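Long-range contacts in succinylglutamate desuccinylase/aspartoacylase (Shewanella frigidimarina, PDB 3LWU), which is a zinc-binding protein of the succinylglutamate desuccinylase/aspartoacylase family and probably acts as a hydrolase on ester bonds: residues F303-D309 and M382-L388; I221-S225 and F235-Q240. One frame throughout, in Å; residues are numbered along the deposited sequence.

Contact 1. Residues F303-D309 and M382-L388; sequences FGCYLKD and MTNVFPL
Gly304 and Phe386 form an antiparallel hydrogen-bonded pair, Gly304 N to Phe386 O at 2.9 Å and Phe386 N to Gly304 O at 3.1 Å, and beyond it Phe303 and Pro387 make a non-hydrogen-bonded pair. Phe386 has CG between its backbone N and carbonyl carbon (chi1 47°), which folds the ring back across the strand so that Gly304 O lies 3.5 Å above the ring plane, over its centre. The same ring meets Tyr306 obliquely, planes 49° apart. On the Phe303 side, CB rests on Val385 CG1 at 3.6 Å. Cys305 SG packs against CG of selenomethionine Met382 at 3.7 Å, both side chains touching Leu220 of strand 218-222. At the far end Asp309 O is gripped twice by Thr383: OG1 donates at 2.6 Å in the carbonyl plane, on a lone pair, while the backbone N comes in tilted 33° from that plane. Asn384 ND2 reaches Asp309 OD1 in a weak bond. One water accepts from Tyr306 N and donates to Asp309 OD2 and Asn384 O, bridging the segments between the strand pair and the Asp309-Thr383 bonds. Strand 303-306 runs parallel to 218-222 and antiparallel to 386-387, a mixed arrangement of strands.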
loop_
_atom_site.group_PDB
_atom_site.type_symbol
_atom_site.label_atom_id
_atom_site.label_comp_id
_atom_site.label_asym_id
_atom_site.label_seq_id
_atom_site.Cartn_x
_atom_site.Cartn_y
_atom_site.Cartn_z
ATOM N N PHE A 303 -4.430 31.189 21.672
ATOM C CA PHE A 303 -2.978 31.236 21.908
ATOM C C PHE A 303 -2.221 31.061 20.598
ATOM O O PHE A 303 -2.798 30.675 19.585
ATOM C CB PHE A 303 -2.490 30.150 22.887
ATOM C CG PHE A 303 -3.226 30.112 24.211
ATOM C CD1 PHE A 303 -4.453 29.459 24.324
ATOM C CD2 PHE A 303 -2.673 30.696 25.352
ATOM C CE1 PHE A 303 -5.138 29.411 25.552
ATOM C CE2 PHE A 303 -3.357 30.664 26.597
ATOM C CZ PHE A 303 -4.579 30.026 26.696
ATOM N N GLY A 304 -0.929 31.362 20.620
ATOM C CA GLY A 304 -0.062 31.171 19.450
ATOM C C GLY A 304 1.364 30.823 19.843
ATOM O O GLY A 304 1.716 30.968 21.013
ATOM N N CYS A 305 2.148 30.330 18.881
ATOM C CA CYS A 305 3.603 30.279 18.979
ATOM C C CYS A 305 4.222 30.508 17.617
ATOM O O CYS A 305 3.566 30.368 16.599
ATOM C CB CYS A 305 4.104 28.953 19.573
ATOM S SG CYS A 305 4.156 27.583 18.466
ATOM N N TYR A 306 5.482 30.890 17.587
ATOM C CA TYR A 306 6.167 31.059 16.316
ATOM C C TYR A 306 6.474 29.645 15.816
ATOM O O TYR A 306 6.611 28.723 16.621
ATOM C CB TYR A 306 7.425 31.919 16.476
ATOM C CG TYR A 306 7.103 33.354 16.854
ATOM C CD1 TYR A 306 6.722 34.263 15.889
ATOM C CD2 TYR A 306 7.125 33.781 18.181
ATOM C CE1 TYR A 306 6.375 35.547 16.213
ATOM C CE2 TYR A 306 6.796 35.079 18.521
ATOM C CZ TYR A 306 6.424 35.962 17.524
ATOM O OH TYR A 306 6.093 37.261 17.821
ATOM N N LEU A 307 6.546 29.487 14.487
ATOM C CA LEU A 307 6.721 28.193 13.844
ATOM C C LEU A 307 7.953 27.475 14.353
ATOM O O LEU A 307 7.911 26.259 14.587
ATOM C CB LEU A 307 6.794 28.349 12.329
ATOM C CG LEU A 307 6.923 27.063 11.520
ATOM C CD1 LEU A 307 5.669 26.213 11.684
ATOM C CD2 LEU A 307 7.204 27.355 10.032
ATOM N N LYS A 308 9.043 28.220 14.532
ATOM C CA LYS A 308 10.303 27.667 15.049
ATOM C C LYS A 308 10.160 27.001 16.434
ATOM O O LYS A 308 10.997 26.168 16.799
ATOM C CB LYS A 308 11.408 28.750 15.111
ATOM C CG LYS A 308 11.172 29.851 16.180
ATOM C CD LYS A 308 12.303 30.954 16.191
ATOM C CE LYS A 308 11.834 32.223 16.959
ATOM N NZ LYS A 308 12.818 33.397 17.023
ATOM N N ASP A 309 9.131 27.383 17.195
ATOM C CA ASP A 309 8.871 26.793 18.508
ATOM C C ASP A 309 7.907 25.582 18.479
ATOM O O ASP A 309 7.589 25.031 19.539
ATOM C CB ASP A 309 8.342 27.860 19.462
ATOM C CG ASP A 309 9.384 28.918 19.792
ATOM O OD1 ASP A 309 10.565 28.559 19.843
ATOM O OD2 ASP A 309 9.039 30.096 20.016
HETATM N N MSE A 382 3.614 22.564 20.735
HETATM C CA MSE A 382 3.992 23.959 20.719
HETATM C C MSE A 382 4.732 24.260 22.015
HETATM O O MSE A 382 4.341 23.785 23.099
HETATM C CB MSE A 382 2.765 24.862 20.642
HETATM C CG MSE A 382 1.966 24.754 19.392
HETATM SE SE MSE A 382 0.505 26.006 19.543
HETATM C CE MSE A 382 -0.072 26.042 17.713
ATOM N N THR A 383 5.780 25.055 21.898
ATOM C CA THR A 383 6.526 25.522 23.059
ATOM C C THR A 383 6.535 27.063 23.013
ATOM O O THR A 383 6.220 27.659 21.989
ATOM C CB THR A 383 7.987 24.951 23.062
ATOM O OG1 THR A 383 8.678 25.401 21.896
ATOM C CG2 THR A 383 7.982 23.426 23.038
ATOM N N ASN A 384 6.886 27.701 24.125
ATOM C CA ASN A 384 6.905 29.161 24.193
ATOM C C ASN A 384 5.568 29.749 23.700
ATOM O O ASN A 384 5.534 30.650 22.859
ATOM C CB ASN A 384 8.110 29.700 23.410
ATOM C CG ASN A 384 9.438 29.265 24.034
ATOM O OD1 ASN A 384 9.568 29.228 25.246
ATOM N ND2 ASN A 384 10.405 28.937 23.216
ATOM N N VAL A 385 4.478 29.190 24.225
ATOM C CA VAL A 385 3.130 29.569 23.845
ATOM C C VAL A 385 2.762 30.833 24.605
ATOM O O VAL A 385 3.227 31.059 25.702
ATOM C CB VAL A 385 2.134 28.423 24.167
ATOM C CG1 VAL A 385 0.711 28.790 23.813
ATOM C CG2 VAL A 385 2.526 27.162 23.421
ATOM N N PHE A 386 1.936 31.667 23.990
ATOM C CA PHE A 386 1.442 32.904 24.595
ATOM C C PHE A 386 0.016 33.220 24.129
ATOM O O PHE A 386 -0.390 32.784 23.055
ATOM C CB PHE A 386 2.374 34.068 24.230
ATOM C CG PHE A 386 2.727 34.135 22.766
ATOM C CD1 PHE A 386 1.879 34.751 21.858
ATOM C CD2 PHE A 386 3.917 33.598 22.299
ATOM C CE1 PHE A 386 2.211 34.822 20.504
ATOM C CE2 PHE A 386 4.267 33.678 20.954
ATOM C CZ PHE A 386 3.402 34.280 20.050
ATOM N N PRO A 387 -0.752 33.978 24.935
ATOM C CA PRO A 387 -2.066 34.436 24.470
ATOM C C PRO A 387 -1.939 35.376 23.272
ATOM O O PRO A 387 -1.050 36.202 23.249
ATOM C CB PRO A 387 -2.634 35.188 25.687
ATOM C CG PRO A 387 -1.818 34.698 26.865
ATOM C CD PRO A 387 -0.451 34.484 26.290
ATOM N N LEU A 388 -2.802 35.203 22.274
ATOM C CA LEU A 388 -2.833 36.066 21.090
ATOM C C LEU A 388 -3.374 37.411 21.481
ATOM O O LEU A 388 -2.938 38.449 20.965
ATOM C CB LEU A 388 -3.797 35.524 20.012
ATOM C CG LEU A 388 -3.356 34.471 19.000
ATOM C CD1 LEU A 388 -4.455 34.296 17.930
ATOM C CD2 LEU A 388 -2.026 34.844 18.366
HETATM O O HOH W 1 6.703 31.151 20.306
#

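Contact 2. Residues I221-S225 and F235-Q240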
loop_
_atom_site.group_PDB
_atom_site.type_symbol
_atom_site.label_atom_id
_atom_site.label_comp_id
_atom_site.label_asym_id
_atom_site.label_seq_id
_atom_site.Cartn_x
_atom_site.Cartn_y
_atom_site.Cartn_z
ATOM N N ILE A 221 2.439 30.994 13.896
ATOM C CA ILE A 221 2.767 32.208 13.182
ATOM C C ILE A 221 3.907 31.877 12.277
ATOM O O ILE A 221 4.983 31.578 12.751
ATOM C CB ILE A 221 3.181 33.350 14.149
ATOM C CG1 ILE A 221 2.099 33.536 15.222
ATOM C CG2 ILE A 221 3.382 34.618 13.379
ATOM C CD1 ILE A 221 2.446 34.536 16.328
ATOM N N ILE A 222 3.678 31.916 10.972
ATOM C CA ILE A 222 4.681 31.496 10.008
ATOM C C ILE A 222 5.378 32.707 9.328
ATOM O O ILE A 222 4.784 33.767 9.170
ATOM C CB ILE A 222 4.097 30.493 8.991
ATOM C CG1 ILE A 222 3.121 31.149 8.020
ATOM C CG2 ILE A 222 3.367 29.347 9.736
ATOM C CD1 ILE A 222 2.496 30.164 7.019
ATOM N N PRO A 223 6.661 32.555 8.969
ATOM C CA PRO A 223 7.377 33.624 8.278
ATOM C C PRO A 223 7.103 33.642 6.767
ATOM O O PRO A 223 6.273 32.870 6.253
ATOM C CB PRO A 223 8.847 33.261 8.539
ATOM C CG PRO A 223 8.840 31.755 8.508
ATOM C CD PRO A 223 7.512 31.351 9.133
ATOM N N ASN A 224 7.814 34.535 6.083
ATOM C CA ASN A 224 7.762 34.715 4.638
ATOM C C ASN A 224 8.697 33.728 3.961
ATOM O O ASN A 224 9.861 34.025 3.740
ATOM C CB ASN A 224 8.226 36.125 4.290
ATOM C CG ASN A 224 8.084 36.426 2.814
ATOM O OD1 ASN A 224 7.536 35.595 2.048
ATOM N ND2 ASN A 224 8.539 37.620 2.398
ATOM N N SER A 225 8.190 32.554 3.639
ATOM C CA SER A 225 9.058 31.477 3.247
ATOM C C SER A 225 8.254 30.502 2.410
ATOM O O SER A 225 7.168 30.105 2.831
ATOM C CB SER A 225 9.592 30.786 4.513
ATOM O OG SER A 225 10.753 30.052 4.232
ATOM N N PHE A 235 0.474 33.639 -0.720
ATOM C CA PHE A 235 0.888 34.894 -0.053
ATOM C C PHE A 235 2.303 35.364 -0.325
ATOM O O PHE A 235 2.552 36.557 -0.290
ATOM C CB PHE A 235 0.619 34.894 1.477
ATOM C CG PHE A 235 1.461 33.893 2.333
ATOM C CD1 PHE A 235 2.808 34.159 2.669
ATOM C CD2 PHE A 235 0.849 32.774 2.929
ATOM C CE1 PHE A 235 3.543 33.285 3.509
ATOM C CE2 PHE A 235 1.578 31.870 3.779
ATOM C CZ PHE A 235 2.925 32.132 4.063
ATOM N N CYS A 236 3.237 34.445 -0.578
ATOM C CA CYS A 236 4.641 34.846 -0.715
ATOM C C CYS A 236 4.870 35.903 -1.774
ATOM O O CYS A 236 5.525 36.903 -1.497
ATOM C CB CYS A 236 5.557 33.654 -0.972
ATOM S SG CYS A 236 5.945 32.721 0.558
ATOM N N PRO A 237 4.341 35.700 -2.992
ATOM C CA PRO A 237 4.607 36.724 -4.011
ATOM C C PRO A 237 4.090 38.072 -3.599
ATOM O O PRO A 237 4.755 39.099 -3.885
ATOM C CB PRO A 237 3.835 36.218 -5.233
ATOM C CG PRO A 237 3.595 34.766 -4.967
ATOM C CD PRO A 237 3.426 34.672 -3.492
ATOM N N TRP A 238 2.923 38.101 -2.935
ATOM C CA TRP A 238 2.380 39.376 -2.481
ATOM C C TRP A 238 3.196 39.974 -1.343
ATOM O O TRP A 238 3.392 41.180 -1.314
ATOM C CB TRP A 238 0.906 39.281 -2.104
ATOM C CG TRP A 238 0.015 38.957 -3.264
ATOM C CD1 TRP A 238 -0.438 37.733 -3.606
ATOM C CD2 TRP A 238 -0.523 39.862 -4.212
ATOM N NE1 TRP A 238 -1.218 37.807 -4.720
ATOM C CE2 TRP A 238 -1.284 39.115 -5.115
ATOM C CE3 TRP A 238 -0.436 41.242 -4.388
ATOM C CZ2 TRP A 238 -1.966 39.691 -6.177
ATOM C CZ3 TRP A 238 -1.108 41.812 -5.452
ATOM C CH2 TRP A 238 -1.870 41.033 -6.322
ATOM N N TRP A 239 3.678 39.130 -0.424
ATOM C CA TRP A 239 4.539 39.571 0.695
ATOM C C TRP A 239 5.809 40.179 0.130
ATOM O O TRP A 239 6.216 41.281 0.525
ATOM C CB TRP A 239 4.882 38.386 1.629
ATOM C CG TRP A 239 5.207 38.801 3.063
ATOM C CD1 TRP A 239 5.573 40.061 3.499
ATOM C CD2 TRP A 239 5.187 37.961 4.245
ATOM N NE1 TRP A 239 5.788 40.045 4.858
ATOM C CE2 TRP A 239 5.563 38.779 5.345
ATOM C CE3 TRP A 239 4.916 36.593 4.476
ATOM C CZ2 TRP A 239 5.637 38.282 6.671
ATOM C CZ3 TRP A 239 5.009 36.100 5.799
ATOM C CH2 TRP A 239 5.362 36.953 6.871
ATOM N N GLN A 240 6.407 39.481 -0.838
ATOM C CA GLN A 240 7.618 39.957 -1.518
ATOM C C GLN A 240 7.389 41.314 -2.158
ATOM O O GLN A 240 8.208 42.217 -1.974
ATOM C CB GLN A 240 8.087 38.992 -2.611
ATOM C CG GLN A 240 8.738 37.715 -2.141
ATOM C CD GLN A 240 8.616 36.601 -3.211
ATOM O OE1 GLN A 240 8.572 36.893 -4.430
ATOM N NE2 GLN A 240 8.517 35.329 -2.761
#
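Asn224 lies flat on the indole of Trp239, part of the packing of a strand end and the loop after it on helix 230-247, within the predicted catalytic domain of the succinylglutamate desuccinylase/aspartoacylase family. Asn224 CB sits over one face of the six-membered ring, 3.5 Å from its centroid and 17° off the normal, a CH-pi contact. With CG anti to the backbone N (chi1 -175°) the amide is carried over the indole, and chi2 near zero turns it flat, its plane 12° from the ring; ND2 stands 3.6 Å from Trp239 CG and makes a weak hydrogen bond to Glu243, one helical turn after Trp239. The backbone continues over the same face, Asn224 N standing above the rim at Trp239 CZ3, 3.2 Å away. Replacing Trp239 by an alanine would probably strip Asn224 of the surface its CB and amide rest on, leaving the amide freer to turn. Tyr206 meets the indole edge-to-face, and Pro204 of strand 196-204 touches it. Phe235, one turn earlier, turns the edge of its ring to the strand: Ile222 CD1 meets Phe235 CZ at 3.6 Å, and Pro223 O also lies near the ring plane, 3.9 Å from Phe235 CE1.

In the fold
The two contacts meet at neighbouring strands: 303-306 belongs to contact 1 and 218-222 to contact 2, and Cys305 O and Leu307 N are probably hydrogen-bonded to Ile221 N and O. Ile221 also packs against the rings of Phe386 and Tyr306. Both contacts are partly buried. In contact 1 Cys305 and Met382 are among the buried residues, while Tyr306, Asn384 and Pro387 are exposed; in contact 2 Ile222, Phe235 and Cys236 are buried, with Pro223 and Ser225 outside. Contact 1, a strand pair continued by a 3-10 turn and a loop, relies on backbone and side-chain hydrogen bonds and a water; contact 2, loop against helix, has no hydrogen bond between its segments and relies on ring surfaces.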